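Local coordinates for CRISPR-associated endonuclease Cas1 (Thermotoga maritima, PDB 4XTK), which probably acts as a metal-dependent endonuclease on double-stranded DNA in CRISPR adaptive immunity, working as a homodimer that joins with a Cas2 dimer, at residues G90-K95 against H315-Q320; Y209-D214 against K311-L316. All blocks are in the same frame, centred on the assembly; numbering follows the deposited sequence.

Contact 1: residues G90-K95 against H315-Q320; sequences GFLILK and HLIGEQ
A mainly apolar packing contact sets the start of helix 93-101 against the C-terminal end of helix 301-316, away from the metal site. No hydrogen bond crosses between the segments, and the 223 Å² they bury comes from L92, K95, L316 and I317. L92 holds the N-cap position. Its CG lies beside the backbone N and anti to the carbonyl carbon (chi1 -63°), which directs the two methyls toward the end of helix 301-316: CD2 meets CG2 of I317 at 3.5 Å, the two chains crossing obliquely, while CD1 lies a looser 4.4 Å from L316 CD1. The contact belongs to the largely helical C-terminal part of Cas1, and helix 93-101 starts beside the dimer interface, where the F91 ring meets F225 of the second subunit edge-to-face. I317 has CG1 in the crowded position between N and carbonyl carbon (chi1 67°), with CG2 left to face L92. One turn along, the backbones come nearest, with K95 CA 6.2 Å from L316 CA. The K95 chain bends at chi2 and chi3, laying CE 3.2 Å from L316 O without a hydrogen bond; NZ has a long, weak ion pair with E98. L316 O receives a weak hydrogen bond from H99 NE2. G318 is the first residue after the helix to leave helical backbone angles, with positive phi (92°), and its N donates to H315 O at 3.2 Å.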
ATOM      1  N   GLY E  90      -1.408   7.270  10.485  1.00 42.97           N
ATOM      2  CA  GLY E  90      -1.668   6.367  11.593  1.00 40.91           C
ATOM      3  C   GLY E  90      -1.550   4.904  11.208  1.00 40.11           C
ATOM      4  O   GLY E  90      -2.049   4.025  11.909  1.00 44.02           O
ATOM      5  N   PHE E  91      -0.888   4.651  10.085  1.00 40.20           N
ATOM      6  CA  PHE E  91      -0.640   3.302   9.603  1.00 39.30           C
ATOM      7  C   PHE E  91       0.058   2.474  10.687  1.00 38.85           C
ATOM      8  O   PHE E  91       1.066   2.892  11.260  1.00 45.37           O
ATOM      9  CB  PHE E  91       0.188   3.373   8.316  1.00 41.07           C
ATOM     10  CG  PHE E  91       0.328   2.072   7.608  1.00 40.11           C
ATOM     11  CD1 PHE E  91      -0.712   1.161   7.596  1.00 42.03           C
ATOM     12  CD2 PHE E  91       1.482   1.775   6.908  1.00 41.12           C
ATOM     13  CE1 PHE E  91      -0.590  -0.046   6.930  1.00 38.79           C
ATOM     14  CE2 PHE E  91       1.611   0.578   6.237  1.00 40.43           C
ATOM     15  CZ  PHE E  91       0.573  -0.337   6.248  1.00 38.87           C
ATOM     16  N   LEU E  92      -0.505   1.310  10.978  1.00 36.66           N
ATOM     17  CA  LEU E  92      -0.120   0.518  12.146  1.00 39.30           C
ATOM     18  C   LEU E  92       0.925  -0.582  11.896  1.00 36.80           C
ATOM     19  O   LEU E  92       1.187  -1.398  12.781  1.00 38.94           O
ATOM     20  CB  LEU E  92      -1.372  -0.098  12.758  1.00 38.96           C
ATOM     21  CG  LEU E  92      -2.353   0.948  13.276  1.00 37.45           C
ATOM     22  CD1 LEU E  92      -3.707   0.310  13.561  1.00 39.10           C
ATOM     23  CD2 LEU E  92      -1.792   1.631  14.528  1.00 35.46           C
ATOM     24  N   ILE E  93       1.494  -0.619  10.697  1.00 35.97           N
ATOM     25  CA  ILE E  93       2.396  -1.698  10.314  1.00 37.17           C
ATOM     26  C   ILE E  93       3.537  -1.931  11.328  1.00 44.03           C
ATOM     27  O   ILE E  93       3.841  -3.077  11.669  1.00 41.63           O
ATOM     28  CB  ILE E  93       2.978  -1.448   8.887  1.00 40.37           C
ATOM     29  CG1 ILE E  93       3.779  -2.656   8.411  1.00 39.90           C
ATOM     30  CG2 ILE E  93       3.801  -0.168   8.815  1.00 39.76           C
ATOM     31  CD1 ILE E  93       2.945  -3.890   8.233  1.00 44.31           C
ATOM     32  N   LEU E  94       4.130  -0.860  11.848  1.00 39.11           N
ATOM     33  CA  LEU E  94       5.224  -0.995  12.803  1.00 40.32           C
ATOM     34  C   LEU E  94       4.722  -1.520  14.137  1.00 43.81           C
ATOM     35  O   LEU E  94       5.395  -2.329  14.784  1.00 46.19           O
ATOM     36  CB  LEU E  94       5.943   0.344  13.002  1.00 41.27           C
ATOM     37  CG  LEU E  94       6.590   0.922  11.739  1.00 45.52           C
ATOM     38  CD1 LEU E  94       7.357   2.192  12.053  1.00 43.98           C
ATOM     39  CD2 LEU E  94       7.484  -0.098  11.045  1.00 44.16           C
ATOM     40  N   LYS E  95       3.551  -1.056  14.559  1.00 46.10           N
ATOM     41  CA  LYS E  95       2.993  -1.516  15.822  1.00 44.67           C
ATOM     42  C   LYS E  95       2.675  -2.994  15.706  1.00 46.05           C
ATOM     43  O   LYS E  95       2.893  -3.756  16.650  1.00 45.23           O
ATOM     44  CB  LYS E  95       1.743  -0.725  16.204  1.00 37.34           C
ATOM     45  CG  LYS E  95       1.962   0.769  16.391  1.00 47.59           C
ATOM     46  CD  LYS E  95       2.956   1.072  17.490  1.00 59.59           C
ATOM     47  CE  LYS E  95       2.345   0.836  18.857  1.00 70.12           C
ATOM     48  NZ  LYS E  95       3.254   1.263  19.951  1.00 79.71           N
ATOM     49  N   HIS E 315      -6.201  -1.631  20.531  1.00 53.75           N
ATOM     50  CA  HIS E 315      -5.277  -2.475  21.280  1.00 56.73           C
ATOM     51  C   HIS E 315      -3.823  -2.207  20.887  1.00 57.22           C
ATOM     52  O   HIS E 315      -2.955  -2.053  21.750  1.00 59.43           O
ATOM     53  CB  HIS E 315      -5.606  -3.950  21.065  1.00 54.37           C
ATOM     54  CG  HIS E 315      -4.593  -4.885  21.647  1.00 54.44           C
ATOM     55  ND1 HIS E 315      -4.533  -5.179  22.993  1.00 52.96           N
ATOM     56  CD2 HIS E 315      -3.591  -5.589  21.063  1.00 47.63           C
ATOM     57  CE1 HIS E 315      -3.546  -6.030  23.211  1.00 53.59           C
ATOM     58  NE2 HIS E 315      -2.961  -6.295  22.056  1.00 48.21           N
ATOM     59  N   LEU E 316      -3.571  -2.142  19.583  1.00 47.09           N
ATOM     60  CA  LEU E 316      -2.212  -1.976  19.081  1.00 44.20           C
ATOM     61  C   LEU E 316      -1.565  -0.667  19.535  1.00 52.06           C
ATOM     62  O   LEU E 316      -0.358  -0.624  19.763  1.00 52.20           O
ATOM     63  CB  LEU E 316      -2.192  -2.064  17.554  1.00 39.97           C
ATOM     64  CG  LEU E 316      -2.419  -3.470  16.986  1.00 40.22           C
ATOM     65  CD1 LEU E 316      -2.550  -3.435  15.497  1.00 39.20           C
ATOM     66  CD2 LEU E 316      -1.310  -4.394  17.339  1.00 34.45           C
ATOM     67  N   ILE E 317      -2.354   0.394  19.675  1.00 53.14           N
ATOM     68  CA  ILE E 317      -1.793   1.684  20.071  1.00 53.58           C
ATOM     69  C   ILE E 317      -1.855   1.954  21.576  1.00 55.38           C
ATOM     70  O   ILE E 317      -1.493   3.037  22.024  1.00 60.38           O
ATOM     71  CB  ILE E 317      -2.486   2.854  19.346  1.00 60.82           C
ATOM     72  CG1 ILE E 317      -3.941   2.990  19.792  1.00 71.00           C
ATOM     73  CG2 ILE E 317      -2.397   2.674  17.849  1.00 60.67           C
ATOM     74  CD1 ILE E 317      -4.662   4.147  19.136  1.00 74.71           C
ATOM     75  N   GLY E 318      -2.321   0.984  22.355  1.00 60.53           N
ATOM     76  CA  GLY E 318      -2.296   1.117  23.803  1.00 69.42           C
ATOM     77  C   GLY E 318      -3.548   1.718  24.418  1.00 82.89           C
ATOM     78  O   GLY E 318      -3.758   1.628  25.629  1.00 92.30           O
ATOM     79  N   GLU E 319      -4.374   2.339  23.581  1.00 87.30           N
ATOM     80  CA  GLU E 319      -5.681   2.842  23.994  1.00 91.18           C
ATOM     81  C   GLU E 319      -6.665   1.680  24.114  1.00 88.53           C
ATOM     82  O   GLU E 319      -6.889   0.968  23.146  1.00 94.07           O
ATOM     83  CB  GLU E 319      -6.188   3.861  22.980  1.00 94.33           C
ATOM     84  CG  GLU E 319      -6.365   5.265  23.509  1.00100.77           C
ATOM     85  CD  GLU E 319      -7.047   6.145  22.487  1.00109.99           C
ATOM     86  OE1 GLU E 319      -7.234   5.664  21.346  1.00110.07           O
ATOM     87  OE2 GLU E 319      -7.378   7.308  22.811  1.00116.93           O
ATOM     88  N   GLN E 320      -7.258   1.493  25.289  1.00 86.59           N
ATOM     89  CA  GLN E 320      -8.167   0.365  25.513  1.00 85.58           C
ATOM     90  C   GLN E 320      -7.549  -0.967  25.091  1.00 86.56           C
ATOM     91  O   GLN E 320      -8.042  -1.629  24.178  1.00 88.70           O
ATOM     92  CB  GLN E 320      -9.491   0.571  24.769  1.00 79.31           C
ATOM     93  CG  GLN E 320     -10.720   0.582  25.673  1.00 83.72           C
ATOM     94  CD  GLN E 320     -11.936   1.186  25.002  1.00 85.03           C
ATOM     95  OE1 GLN E 320     -12.028   1.230  23.772  1.00 77.44           O
ATOM     96  NE2 GLN E 320     -12.875   1.669  25.809  1.00 94.51           N
TER

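Contact 2: residues Y209-D214 against K311-L316; sequences YQTHLD and KLEKHL
E313 reaches out from helix 301-316 to hold the backbone of the 209-214 loop by one hydrogen bond. Its OE2 accepts from H212 N at 2.9 Å, nearly straight at the hydrogen (160°), with the donor lying almost along the C-O axis. The same oxygen also lies against T211 CB at 3.4 Å and H212 CB at 3.3 Å. E313 extends beyond CG, and that CG packs 3.7 Å from L213 CG. L213 CD2 packs against two leucines one helical turn apart, 3.5 Å from L316 CD1 and 4.0 Å from L312 CD2. L230 of helix 230-252 touches both L213 and L312. The side chain of L312 lies about 11 Å from that of H221, a manganese ligand by similarity.

In the second shell, H310 ND1 is hydrogen-bonded to E313 OE1, which gives that oxygen a partner of its own. T211 OG1, turned back by chi1 of 72°, accepts from L213 N at 3.0 Å and is also hydrogen-bonded to I208 O. The bond from L213 N to T211 OG1 makes an ST turn, placed where the chain leaves helix 188-208 in the helical region of Cas1.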
ATOM      1  N   TYR E 209      -8.536  -3.070   4.495  1.00 33.66           N
ATOM      2  CA  TYR E 209      -8.011  -2.032   3.615  1.00 33.68           C
ATOM      3  C   TYR E 209      -8.684  -0.685   3.861  1.00 39.03           C
ATOM      4  O   TYR E 209      -8.192   0.349   3.417  1.00 44.52           O
ATOM      5  CB  TYR E 209      -8.185  -2.424   2.147  1.00 34.15           C
ATOM      6  CG  TYR E 209      -7.121  -3.352   1.593  1.00 37.59           C
ATOM      7  CD1 TYR E 209      -5.773  -3.119   1.829  1.00 35.71           C
ATOM      8  CD2 TYR E 209      -7.472  -4.455   0.810  1.00 36.32           C
ATOM      9  CE1 TYR E 209      -4.807  -3.956   1.315  1.00 35.21           C
ATOM     10  CE2 TYR E 209      -6.512  -5.301   0.289  1.00 34.85           C
ATOM     11  CZ  TYR E 209      -5.182  -5.049   0.543  1.00 44.17           C
ATOM     12  OH  TYR E 209      -4.225  -5.891   0.023  1.00 45.95           O
ATOM     13  N   GLN E 210      -9.816  -0.696   4.553  1.00 42.78           N
ATOM     14  CA  GLN E 210     -10.499   0.546   4.895  1.00 41.64           C
ATOM     15  C   GLN E 210     -10.065   1.023   6.273  1.00 46.29           C
ATOM     16  O   GLN E 210     -10.621   1.979   6.801  1.00 52.54           O
ATOM     17  CB  GLN E 210     -12.020   0.377   4.840  1.00 36.88           C
ATOM     18  CG  GLN E 210     -12.528  -0.135   3.496  1.00 48.23           C
ATOM     19  CD  GLN E 210     -14.035  -0.308   3.452  1.00 48.41           C
ATOM     20  OE1 GLN E 210     -14.745   0.040   4.397  1.00 48.09           O
ATOM     21  NE2 GLN E 210     -14.527  -0.882   2.362  1.00 53.46           N
ATOM     22  N   THR E 211      -9.088   0.335   6.859  1.00 41.18           N
ATOM     23  CA  THR E 211      -8.535   0.712   8.166  1.00 42.71           C
ATOM     24  C   THR E 211      -7.063   1.107   8.098  1.00 40.08           C
ATOM     25  O   THR E 211      -6.486   1.248   7.018  1.00 42.05           O
ATOM     26  CB  THR E 211      -8.644  -0.421   9.211  1.00 40.12           C
ATOM     27  OG1 THR E 211      -7.708  -1.460   8.892  1.00 36.24           O
ATOM     28  CG2 THR E 211     -10.061  -0.973   9.274  1.00 32.29           C
ATOM     29  N   HIS E 212      -6.476   1.307   9.272  1.00 34.58           N
ATOM     30  CA  HIS E 212      -5.061   1.631   9.398  1.00 36.04           C
ATOM     31  C   HIS E 212      -4.226   0.371   9.606  1.00 39.80           C
ATOM     32  O   HIS E 212      -3.012   0.450   9.817  1.00 35.65           O
ATOM     33  CB  HIS E 212      -4.832   2.601  10.558  1.00 36.22           C
ATOM     34  CG  HIS E 212      -5.468   3.939  10.364  1.00 37.53           C
ATOM     35  ND1 HIS E 212      -6.044   4.642  11.399  1.00 46.42           N
ATOM     36  CD2 HIS E 212      -5.614   4.709   9.260  1.00 40.51           C
ATOM     37  CE1 HIS E 212      -6.527   5.785  10.941  1.00 45.25           C
ATOM     38  NE2 HIS E 212      -6.277   5.850   9.646  1.00 43.98           N
ATOM     39  N   LEU E 213      -4.887  -0.785   9.570  1.00 37.37           N
ATOM     40  CA  LEU E 213      -4.215  -2.074   9.735  1.00 32.06           C
ATOM     41  C   LEU E 213      -3.618  -2.568   8.429  1.00 32.27           C
ATOM     42  O   LEU E 213      -4.129  -2.270   7.355  1.00 38.67           O
ATOM     43  CB  LEU E 213      -5.184  -3.119  10.287  1.00 30.95           C
ATOM     44  CG  LEU E 213      -5.707  -2.907  11.710  1.00 35.17           C
ATOM     45  CD1 LEU E 213      -7.058  -3.601  11.901  1.00 29.39           C
ATOM     46  CD2 LEU E 213      -4.693  -3.422  12.723  1.00 31.01           C
ATOM     47  N   ASP E 214      -2.519  -3.306   8.526  1.00 39.71           N
ATOM     48  CA  ASP E 214      -2.006  -4.044   7.379  1.00 37.60           C
ATOM     49  C   ASP E 214      -2.391  -5.517   7.496  1.00 41.80           C
ATOM     50  O   ASP E 214      -2.115  -6.166   8.513  1.00 42.54           O
ATOM     51  CB  ASP E 214      -0.492  -3.904   7.251  1.00 43.54           C
ATOM     52  CG  ASP E 214       0.033  -4.472   5.942  1.00 56.41           C
ATOM     53  OD1 ASP E 214       0.092  -5.712   5.810  1.00 64.63           O
ATOM     54  OD2 ASP E 214       0.383  -3.681   5.041  1.00 57.23           O
ATOM     55  N   LYS E 311     -11.238  -2.552  17.299  1.00 54.87           N
ATOM     56  CA  LYS E 311     -10.813  -3.038  18.610  1.00 54.01           C
ATOM     57  C   LYS E 311      -9.343  -3.420  18.585  1.00 48.65           C
ATOM     58  O   LYS E 311      -8.611  -3.193  19.542  1.00 48.56           O
ATOM     59  CB  LYS E 311     -11.649  -4.243  19.044  1.00 55.65           C
ATOM     60  CG  LYS E 311     -12.550  -3.993  20.242  1.00 64.05           C
ATOM     61  CD  LYS E 311     -13.380  -5.234  20.573  1.00 74.70           C
ATOM     62  CE  LYS E 311     -14.749  -5.206  19.892  1.00 76.41           C
ATOM     63  NZ  LYS E 311     -15.588  -4.048  20.321  1.00 80.95           N
ATOM     64  N   LEU E 312      -8.921  -4.018  17.482  1.00 47.04           N
ATOM     65  CA  LEU E 312      -7.534  -4.411  17.331  1.00 46.52           C
ATOM     66  C   LEU E 312      -6.664  -3.171  17.176  1.00 48.95           C
ATOM     67  O   LEU E 312      -5.555  -3.110  17.710  1.00 51.94           O
ATOM     68  CB  LEU E 312      -7.362  -5.344  16.133  1.00 40.42           C
ATOM     69  CG  LEU E 312      -5.930  -5.816  15.894  1.00 41.70           C
ATOM     70  CD1 LEU E 312      -5.396  -6.544  17.131  1.00 39.39           C
ATOM     71  CD2 LEU E 312      -5.850  -6.687  14.645  1.00 31.57           C
ATOM     72  N   GLU E 313      -7.180  -2.189  16.441  1.00 40.42           N
ATOM     73  CA  GLU E 313      -6.484  -0.922  16.244  1.00 36.01           C
ATOM     74  C   GLU E 313      -6.209  -0.238  17.577  1.00 48.66           C
ATOM     75  O   GLU E 313      -5.093   0.226  17.845  1.00 52.58           O
ATOM     76  CB  GLU E 313      -7.299   0.011  15.342  1.00 39.67           C
ATOM     77  CG  GLU E 313      -7.233  -0.335  13.861  1.00 48.07           C
ATOM     78  CD  GLU E 313      -8.017   0.635  12.998  1.00 60.82           C
ATOM     79  OE1 GLU E 313      -9.184   0.931  13.341  1.00 74.72           O
ATOM     80  OE2 GLU E 313      -7.470   1.105  11.978  1.00 61.50           O
ATOM     81  N   LYS E 314      -7.233  -0.181  18.416  1.00 49.24           N
ATOM     82  CA  LYS E 314      -7.090   0.470  19.702  1.00 48.22           C
ATOM     83  C   LYS E 314      -6.121  -0.306  20.581  1.00 53.33           C
ATOM     84  O   LYS E 314      -5.291   0.291  21.265  1.00 51.14           O
ATOM     85  CB  LYS E 314      -8.454   0.637  20.373  1.00 45.08           C
ATOM     86  CG  LYS E 314      -9.248   1.790  19.775  1.00 46.20           C
ATOM     87  CD  LYS E 314     -10.564   2.038  20.493  1.00 62.73           C
ATOM     88  CE  LYS E 314     -11.453   0.811  20.503  1.00 62.42           C
ATOM     89  NZ  LYS E 314     -12.814   1.178  20.978  1.00 70.28           N
ATOM     90  N   HIS E 315      -6.201  -1.631  20.531  1.00 53.75           N
ATOM     91  CA  HIS E 315      -5.277  -2.475  21.280  1.00 56.73           C
ATOM     92  C   HIS E 315      -3.823  -2.207  20.887  1.00 57.22           C
ATOM     93  O   HIS E 315      -2.955  -2.053  21.750  1.00 59.43           O
ATOM     94  CB  HIS E 315      -5.606  -3.950  21.065  1.00 54.37           C
ATOM     95  CG  HIS E 315      -4.593  -4.885  21.647  1.00 54.44           C
ATOM     96  ND1 HIS E 315      -4.533  -5.179  22.993  1.00 52.96           N
ATOM     97  CD2 HIS E 315      -3.591  -5.589  21.063  1.00 47.63           C
ATOM     98  CE1 HIS E 315      -3.546  -6.030  23.211  1.00 53.59           C
ATOM     99  NE2 HIS E 315      -2.961  -6.295  22.056  1.00 48.21           N
ATOM    100  N   LEU E 316      -3.571  -2.142  19.583  1.00 47.09           N
ATOM    101  CA  LEU E 316      -2.212  -1.976  19.081  1.00 44.20           C
ATOM    102  C   LEU E 316      -1.565  -0.667  19.535  1.00 52.06           C
ATOM    103  O   LEU E 316      -0.358  -0.624  19.763  1.00 52.20           O
ATOM    104  CB  LEU E 316      -2.192  -2.064  17.554  1.00 39.97           C
ATOM    105  CG  LEU E 316      -2.419  -3.470  16.986  1.00 40.22           C
ATOM    106  CD1 LEU E 316      -2.550  -3.435  15.497  1.00 39.20           C
ATOM    107  CD2 LEU E 316      -1.310  -4.394  17.339  1.00 34.45           C
TER

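Overall arrangement
The centres of contacts 1 and 2 lie 7 Å apart, on the same side of the chain's centre, and H315 and L316 belong to both. Along the chain the order is 90-95, then 209-214, then helix 301-316, whose last turns receive both earlier segments. Those two segments also meet directly: L92 N lies 2.9 Å from H212 O, a probable backbone hydrogen bond, so three distant parts of the sequence close a triangle. I109 of helix 103-127 packs on L312, H315 and L316. The C-terminal helix is thereby tied both to the start of helix 93-101, near the subunit interface, and to the loop between helices 188-208 and 230-252.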